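Side-chain contacts in putative antioxidant defense protein Mlr4105 (PDB 3C1L), which probably acts as a peroxiredoxin-type antioxidant enzyme of the all-helical AhpD-like group, with six copies in its assembly: residues V128-E133 and S160-F165; Q120-E125 and R146-S151. One frame throughout, in Å; residues are numbered along the deposited sequence.

Overall arrangement
Following the chain from the N terminus, helix 118-132 supplies the first segment of both contacts: Gln120-Glu125 for contact 2, then Val128-Glu133 for contact 1. The chain turns back through helix 139-147, and contact 2 closes a loop of 20 residues where Arg146-Ser151, the last residues of that helix and the turn after it, meets the earlier part of helix 118-132. Helix 152-175 follows, and its residues Ser160-Phe165 close the longer loop of contact 1, with 26 residues between the segments. The segments alternate along the sequence, so the two loops cross. The centres of the two contacts are about 14 Å apart, and together they tie helix 118-132 to helix 152-175 and to the turn leading into it, contact 1 lying nearer the centre of the chain.

Contact 1 of 2, residues V128-E133 and S160-F165; sequences VKLTEE and STAAFF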
ATOM      1  N   VAL B 128      12.875  -2.030   9.161  1.00 27.91           N
ATOM      2  CA  VAL B 128      11.792  -1.400   8.386  1.00 29.33           C
ATOM      3  C   VAL B 128      11.316  -2.284   7.250  1.00 28.34           C
ATOM      4  O   VAL B 128      10.130  -2.558   7.141  1.00 27.39           O
ATOM      5  CB  VAL B 128      12.195  -0.028   7.754  1.00 33.35           C
ATOM      6  CG1 VAL B 128      11.151   0.400   6.759  1.00 33.93           C
ATOM      7  CG2 VAL B 128      12.369   1.041   8.818  1.00 28.74           C
ATOM      8  N   LYS B 129      12.251  -2.797   6.454  1.00 29.26           N
ATOM      9  CA  LYS B 129      11.901  -3.725   5.347  1.00 28.33           C
ATOM     10  C   LYS B 129      11.289  -5.041   5.837  1.00 27.32           C
ATOM     11  O   LYS B 129      10.313  -5.509   5.318  1.00 28.22           O
ATOM     12  CB  LYS B 129      13.118  -4.033   4.436  1.00 27.93           C
ATOM     13  CG  LYS B 129      12.674  -4.723   3.156  1.00 30.60           C
ATOM     14  CD  LYS B 129      13.706  -4.844   2.132  1.00 29.66           C
ATOM     15  CE  LYS B 129      13.142  -5.560   0.921  1.00 31.60           C
ATOM     16  NZ  LYS B 129      14.245  -5.832  -0.063  1.00 32.64           N
ATOM     17  N   LEU B 130      11.852  -5.630   6.869  1.00 26.97           N
ATOM     18  CA  LEU B 130      11.254  -6.836   7.474  1.00 28.31           C
ATOM     19  C   LEU B 130       9.836  -6.543   8.058  1.00 25.86           C
ATOM     20  O   LEU B 130       9.015  -7.435   8.130  1.00 26.35           O
ATOM     21  CB  LEU B 130      12.150  -7.418   8.583  1.00 29.17           C
ATOM     22  CG  LEU B 130      11.815  -8.841   9.035  1.00 27.84           C
ATOM     23  CD1 LEU B 130      12.022  -9.792   7.840  1.00 29.55           C
ATOM     24  CD2 LEU B 130      12.658  -9.205  10.166  1.00 30.64           C
ATOM     25  N   THR B 131       9.581  -5.314   8.479  1.00 25.82           N
ATOM     26  CA  THR B 131       8.252  -4.923   9.060  1.00 25.80           C
ATOM     27  C   THR B 131       7.213  -4.654   7.976  1.00 26.77           C
ATOM     28  O   THR B 131       6.035  -5.062   8.089  1.00 28.48           O
ATOM     29  CB  THR B 131       8.377  -3.705   9.995  1.00 25.45           C
ATOM     30  OG1 THR B 131       9.238  -4.050  11.091  1.00 25.71           O
ATOM     31  CG2 THR B 131       7.023  -3.254  10.561  1.00 25.14           C
ATOM     32  N   GLU B 132       7.632  -3.981   6.917  1.00 28.07           N
ATOM     33  CA  GLU B 132       6.708  -3.575   5.839  1.00 26.34           C
ATOM     34  C   GLU B 132       6.524  -4.581   4.713  1.00 27.96           C
ATOM     35  O   GLU B 132       5.466  -4.643   4.088  1.00 27.00           O
ATOM     36  CB  GLU B 132       7.154  -2.263   5.216  1.00 28.90           C
ATOM     37  CG  GLU B 132       7.228  -1.073   6.185  1.00 30.05           C
ATOM     38  CD  GLU B 132       7.775   0.202   5.536  1.00 41.16           C
ATOM     39  OE1 GLU B 132       8.392   0.181   4.412  1.00 35.54           O
ATOM     40  OE2 GLU B 132       7.620   1.234   6.202  1.00 39.74           O
ATOM     41  N   GLU B 133       7.544  -5.331   4.392  1.00 28.56           N
ATOM     42  CA  GLU B 133       7.442  -6.201   3.211  1.00 31.14           C
ATOM     43  C   GLU B 133       8.342  -7.404   3.407  1.00 30.53           C
ATOM     44  O   GLU B 133       9.395  -7.539   2.780  1.00 31.53           O
ATOM     45  CB  GLU B 133       7.722  -5.438   1.901  1.00 31.81           C
ATOM     46  CG  GLU B 133       8.840  -4.458   2.004  1.00 36.93           C
ATOM     47  CD  GLU B 133       8.991  -3.503   0.777  1.00 44.72           C
ATOM     48  OE1 GLU B 133       8.146  -3.519  -0.162  1.00 41.45           O
ATOM     49  OE2 GLU B 133      10.012  -2.751   0.755  1.00 44.67           O
ATOM     50  N   SER B 160      15.351 -11.391  14.760  1.00 30.47           N
ATOM     51  CA  SER B 160      14.548 -11.853  15.902  1.00 27.25           C
ATOM     52  C   SER B 160      13.905 -10.735  16.689  1.00 26.91           C
ATOM     53  O   SER B 160      12.771 -10.843  17.164  1.00 24.29           O
ATOM     54  CB  SER B 160      15.412 -12.647  16.868  1.00 31.18           C
ATOM     55  OG  SER B 160      15.668 -13.938  16.380  1.00 36.01           O
ATOM     56  N   THR B 161      14.666  -9.665  16.872  1.00 28.38           N
ATOM     57  CA  THR B 161      14.209  -8.543  17.649  1.00 28.41           C
ATOM     58  C   THR B 161      13.091  -7.895  16.860  1.00 28.74           C
ATOM     59  O   THR B 161      12.025  -7.636  17.415  1.00 30.17           O
ATOM     60  CB  THR B 161      15.351  -7.523  18.010  1.00 29.89           C
ATOM     61  OG1 THR B 161      16.457  -8.207  18.674  1.00 30.09           O
ATOM     62  CG2 THR B 161      14.798  -6.456  18.909  1.00 28.48           C
ATOM     63  N   ALA B 162      13.333  -7.656  15.577  1.00 27.39           N
ATOM     64  CA  ALA B 162      12.354  -6.986  14.731  1.00 27.87           C
ATOM     65  C   ALA B 162      11.056  -7.844  14.585  1.00 27.88           C
ATOM     66  O   ALA B 162       9.952  -7.343  14.764  1.00 26.85           O
ATOM     67  CB  ALA B 162      13.015  -6.558  13.357  1.00 27.93           C
ATOM     68  N   ALA B 163      11.243  -9.140  14.399  1.00 26.37           N
ATOM     69  CA  ALA B 163      10.168 -10.135  14.340  1.00 25.88           C
ATOM     70  C   ALA B 163       9.280 -10.138  15.579  1.00 26.81           C
ATOM     71  O   ALA B 163       8.060 -10.091  15.475  1.00 27.58           O
ATOM     72  CB  ALA B 163      10.764 -11.549  14.103  1.00 23.94           C
ATOM     73  N   PHE B 164       9.915 -10.188  16.753  1.00 27.40           N
ATOM     74  CA  PHE B 164       9.237 -10.246  18.049  1.00 28.37           C
ATOM     75  C   PHE B 164       8.337  -9.082  18.272  1.00 26.65           C
ATOM     76  O   PHE B 164       7.258  -9.244  18.803  1.00 27.85           O
ATOM     77  CB  PHE B 164      10.289 -10.261  19.173  1.00 29.06           C
ATOM     78  CG  PHE B 164       9.718 -10.375  20.526  1.00 26.52           C
ATOM     79  CD1 PHE B 164       9.365 -11.608  21.042  1.00 33.19           C
ATOM     80  CD2 PHE B 164       9.563  -9.253  21.323  1.00 33.70           C
ATOM     81  CE1 PHE B 164       8.839 -11.699  22.356  1.00 35.23           C
ATOM     82  CE2 PHE B 164       9.036  -9.354  22.624  1.00 32.09           C
ATOM     83  CZ  PHE B 164       8.685 -10.552  23.128  1.00 28.28           C
ATOM     84  N   PHE B 165       8.775  -7.913  17.832  1.00 26.18           N
ATOM     85  CA  PHE B 165       7.955  -6.698  17.935  1.00 26.90           C
ATOM     86  C   PHE B 165       6.799  -6.577  16.991  1.00 29.45           C
ATOM     87  O   PHE B 165       5.757  -6.013  17.334  1.00 31.51           O
ATOM     88  CB  PHE B 165       8.846  -5.451  18.022  1.00 25.76           C
ATOM     89  CG  PHE B 165       9.410  -5.303  19.427  1.00 25.70           C
ATOM     90  CD1 PHE B 165       8.625  -4.779  20.425  1.00 32.15           C
ATOM     91  CD2 PHE B 165      10.578  -5.889  19.767  1.00 29.67           C
ATOM     92  CE1 PHE B 165       9.068  -4.719  21.719  1.00 30.86           C
ATOM     93  CE2 PHE B 165      11.042  -5.838  21.047  1.00 35.02           C
ATOM     94  CZ  PHE B 165      10.277  -5.247  22.040  1.00 30.06           C
TER
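The last turn of helix 118-132 approaches the middle of helix 152-175 at Leu130 and Ala162, whose CA atoms lie 7.3 Å apart. Both backbones are helical here: Glu133 N still bonds Lys129 O at 2.9 Å although Glu133 itself has left helical angles, and Phe164 N reaches back to Ser160 O at 3.0 Å. Leu130 and Ala162 direct their side chains at each other. With its CG anti to the backbone N (chi1 -165°), Leu130 extends CD2 across the gap to Ala162 CB at 4.2 Å; its other branch, CD1, turns away from the alanine. The same CD2 skirts the backbone of the facing helix, 4.5 Å from Ala163 N. The contact is small and entirely apolar, with an alanine letting one leucine methyl come close to the partner helix, in the all-helical fold of the AhpD-like group. A polar link runs beside it: the Asn166 amide nitrogen is hydrogen-bonded to both Ala162 O and Thr131 OG1, so one side chain joins the two helices. At the end of helix 118-132, Arg170 of a second subunit bonds the carbonyl oxygens of Leu130 and Thr131, and Ala174 of that subunit packs on Leu130. Farther along helix 152-175, Phe164 CD2 lies 3.7 Å above one face of the Phe165 ring, offset toward its rim.

Contact 2 of 2, residues Q120-E125 and R146-S151; sequences QTAMLE and RKAGFS
Glu125 N bonds Thr121 O at 2.9 Å, closing the helical turn that presents Ala122 and Met123 to Ala148 and Phe150. Ala122 and Ala148 pair their methyl groups, CB to CB at 3.5 Å, which holds the two backbones close: their CA atoms are 6.5 Å apart. Beside them, the Phe150 ring comes in obliquely, bringing CZ to 4.0 Å from Met123 CB, with CE2 slightly farther. CG of Phe150 stands anti to its carbonyl carbon (chi1 -71°), a setting that sends the ring toward helix 118-132. The second segment, Arg146-Ser151, is the turn between helix 139-147 and helix 152-175: the former ends in a Schellman motif, where Gly149 has a positive phi (106°) and its N bonds Arg146 O at 3.0 Å. Two residues on, Ser151 is the N-cap of helix 152-175. Met123, present as selenomethionine, also makes a loose Met-aromatic contact, its SE 5.5 Å from the centroid of the Phe150 ring and well off the ring normal. Ile158 of helix 152-175 touches both Met123 and Phe150, while Asp69 and Ile73 of helix 67-80 pack on Met123.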
ATOM      1  N   GLN B 120      23.950   1.641  12.759  1.00 25.89           N
ATOM      2  CA  GLN B 120      22.580   1.786  13.293  1.00 26.70           C
ATOM      3  C   GLN B 120      21.538   2.005  12.202  1.00 28.49           C
ATOM      4  O   GLN B 120      20.441   1.453  12.261  1.00 27.55           O
ATOM      5  CB  GLN B 120      22.503   2.930  14.290  1.00 29.13           C
ATOM      6  CG  GLN B 120      23.263   2.675  15.596  1.00 27.10           C
ATOM      7  CD  GLN B 120      23.485   3.969  16.394  1.00 32.82           C
ATOM      8  OE1 GLN B 120      23.720   5.036  15.837  1.00 30.09           O
ATOM      9  NE2 GLN B 120      23.437   3.860  17.706  1.00 37.70           N
ATOM     10  N   THR B 121      21.890   2.824  11.213  1.00 28.06           N
ATOM     11  CA  THR B 121      21.092   2.996  10.019  1.00 27.71           C
ATOM     12  C   THR B 121      20.851   1.653   9.283  1.00 28.27           C
ATOM     13  O   THR B 121      19.733   1.371   8.904  1.00 30.34           O
ATOM     14  CB  THR B 121      21.708   4.055   9.087  1.00 28.26           C
ATOM     15  OG1 THR B 121      21.823   5.286   9.808  1.00 27.61           O
ATOM     16  CG2 THR B 121      20.884   4.286   7.813  1.00 31.85           C
ATOM     17  N   ALA B 122      21.879   0.858   9.048  1.00 27.00           N
ATOM     18  CA  ALA B 122      21.713  -0.377   8.317  1.00 27.86           C
ATOM     19  C   ALA B 122      20.764  -1.348   9.030  1.00 29.66           C
ATOM     20  O   ALA B 122      19.954  -2.016   8.398  1.00 27.46           O
ATOM     21  CB  ALA B 122      23.065  -1.032   8.032  1.00 26.57           C
HETATM   22  N   MSE B 123      20.891  -1.388  10.354  1.00 26.53           N
HETATM   23  CA  MSE B 123      20.109  -2.213  11.237  1.00 28.09           C
HETATM   24  C   MSE B 123      18.612  -1.894  11.190  1.00 27.25           C
HETATM   25  O   MSE B 123      17.762  -2.788  11.044  1.00 29.16           O
HETATM   26  CB  MSE B 123      20.663  -1.989  12.657  1.00 26.16           C
HETATM   27  CG  MSE B 123      19.909  -2.667  13.755  1.00 27.12           C
HETATM   28 SE   MSE B 123      20.874  -2.397  15.416  0.75 35.61          SE
HETATM   29  CE  MSE B 123      20.322  -0.479  15.704  1.00 29.00           C
ATOM     30  N   LEU B 124      18.332  -0.599  11.255  1.00 27.60           N
ATOM     31  CA  LEU B 124      17.012  -0.061  11.336  1.00 27.24           C
ATOM     32  C   LEU B 124      16.386  -0.122   9.961  1.00 29.02           C
ATOM     33  O   LEU B 124      15.216  -0.419   9.845  1.00 27.15           O
ATOM     34  CB  LEU B 124      17.052   1.388  11.888  1.00 27.27           C
ATOM     35  CG  LEU B 124      17.344   1.592  13.402  1.00 30.44           C
ATOM     36  CD1 LEU B 124      17.098   3.046  13.866  1.00 25.55           C
ATOM     37  CD2 LEU B 124      16.559   0.651  14.277  1.00 26.90           C
ATOM     38  N   GLU B 125      17.157   0.128   8.913  1.00 28.39           N
ATOM     39  CA  GLU B 125      16.593  -0.013   7.572  1.00 30.39           C
ATOM     40  C   GLU B 125      16.218  -1.475   7.278  1.00 29.28           C
ATOM     41  O   GLU B 125      15.170  -1.731   6.661  1.00 28.02           O
ATOM     42  CB  GLU B 125      17.532   0.552   6.497  1.00 30.71           C
ATOM     43  CG  GLU B 125      17.723   2.099   6.558  1.00 34.95           C
ATOM     44  CD  GLU B 125      16.519   2.918   6.076  1.00 48.81           C
ATOM     45  OE1 GLU B 125      15.440   2.324   5.792  1.00 48.06           O
ATOM     46  OE2 GLU B 125      16.655   4.176   5.980  1.00 53.18           O
ATOM     47  N   ARG B 146      25.927  -7.254   6.389  1.00 28.66           N
ATOM     48  CA  ARG B 146      27.335  -7.649   6.443  1.00 29.12           C
ATOM     49  C   ARG B 146      28.302  -6.535   6.087  1.00 28.32           C
ATOM     50  O   ARG B 146      29.309  -6.378   6.756  1.00 29.20           O
ATOM     51  CB  ARG B 146      27.622  -8.841   5.580  1.00 30.00           C
ATOM     52  CG  ARG B 146      26.976 -10.112   6.045  1.00 31.12           C
ATOM     53  CD  ARG B 146      27.628 -11.264   5.345  1.00 29.97           C
ATOM     54  NE  ARG B 146      26.887 -12.473   5.608  1.00 31.92           N
ATOM     55  CZ  ARG B 146      25.898 -12.941   4.862  1.00 34.16           C
ATOM     56  NH1 ARG B 146      25.551 -12.366   3.707  1.00 37.91           N
ATOM     57  NH2 ARG B 146      25.285 -14.035   5.250  1.00 37.31           N
ATOM     58  N   LYS B 147      27.993  -5.748   5.064  1.00 29.16           N
ATOM     59  CA  LYS B 147      28.784  -4.535   4.751  1.00 30.57           C
ATOM     60  C   LYS B 147      28.827  -3.531   5.924  1.00 30.99           C
ATOM     61  O   LYS B 147      29.780  -2.770   6.042  1.00 29.11           O
ATOM     62  CB  LYS B 147      28.222  -3.800   3.514  1.00 31.83           C
ATOM     63  CG  LYS B 147      28.303  -4.594   2.289  1.00 36.05           C
ATOM     64  CD  LYS B 147      27.936  -3.803   1.030  1.00 42.60           C
ATOM     65  CE  LYS B 147      27.810  -4.792  -0.143  1.00 43.38           C
ATOM     66  NZ  LYS B 147      27.627  -4.164  -1.493  1.00 43.16           N
ATOM     67  N   ALA B 148      27.796  -3.512   6.771  1.00 28.47           N
ATOM     68  CA  ALA B 148      27.763  -2.608   7.933  1.00 27.23           C
ATOM     69  C   ALA B 148      28.522  -3.196   9.151  1.00 28.87           C
ATOM     70  O   ALA B 148      28.638  -2.538  10.201  1.00 28.75           O
ATOM     71  CB  ALA B 148      26.328  -2.283   8.278  1.00 27.68           C
ATOM     72  N   GLY B 149      29.053  -4.418   9.004  1.00 27.68           N
ATOM     73  CA  GLY B 149      29.906  -5.055  10.009  1.00 28.02           C
ATOM     74  C   GLY B 149      29.248  -6.186  10.827  1.00 28.58           C
ATOM     75  O   GLY B 149      29.883  -6.765  11.702  1.00 26.86           O
ATOM     76  N   PHE B 150      28.002  -6.531  10.522  1.00 28.16           N
ATOM     77  CA  PHE B 150      27.238  -7.480  11.362  1.00 26.99           C
ATOM     78  C   PHE B 150      27.624  -8.907  11.018  1.00 26.78           C
ATOM     79  O   PHE B 150      27.846  -9.221   9.844  1.00 29.98           O
ATOM     80  CB  PHE B 150      25.746  -7.292  11.200  1.00 29.54           C
ATOM     81  CG  PHE B 150      25.223  -6.025  11.830  1.00 28.72           C
ATOM     82  CD1 PHE B 150      25.239  -5.867  13.213  1.00 30.21           C
ATOM     83  CD2 PHE B 150      24.699  -4.997  11.034  1.00 27.84           C
ATOM     84  CE1 PHE B 150      24.745  -4.692  13.793  1.00 28.62           C
ATOM     85  CE2 PHE B 150      24.219  -3.846  11.585  1.00 25.18           C
ATOM     86  CZ  PHE B 150      24.240  -3.685  12.980  1.00 30.68           C
ATOM     87  N   SER B 151      27.746  -9.757  12.043  1.00 27.03           N
ATOM     88  CA  SER B 151      27.992 -11.199  11.849  1.00 27.17           C
ATOM     89  C   SER B 151      26.682 -11.873  11.518  1.00 27.49           C
ATOM     90  O   SER B 151      25.620 -11.297  11.692  1.00 26.27           O
ATOM     91  CB  SER B 151      28.528 -11.831  13.120  1.00 27.88           C
ATOM     92  OG  SER B 151      27.513 -11.783  14.109  1.00 29.81           O
TER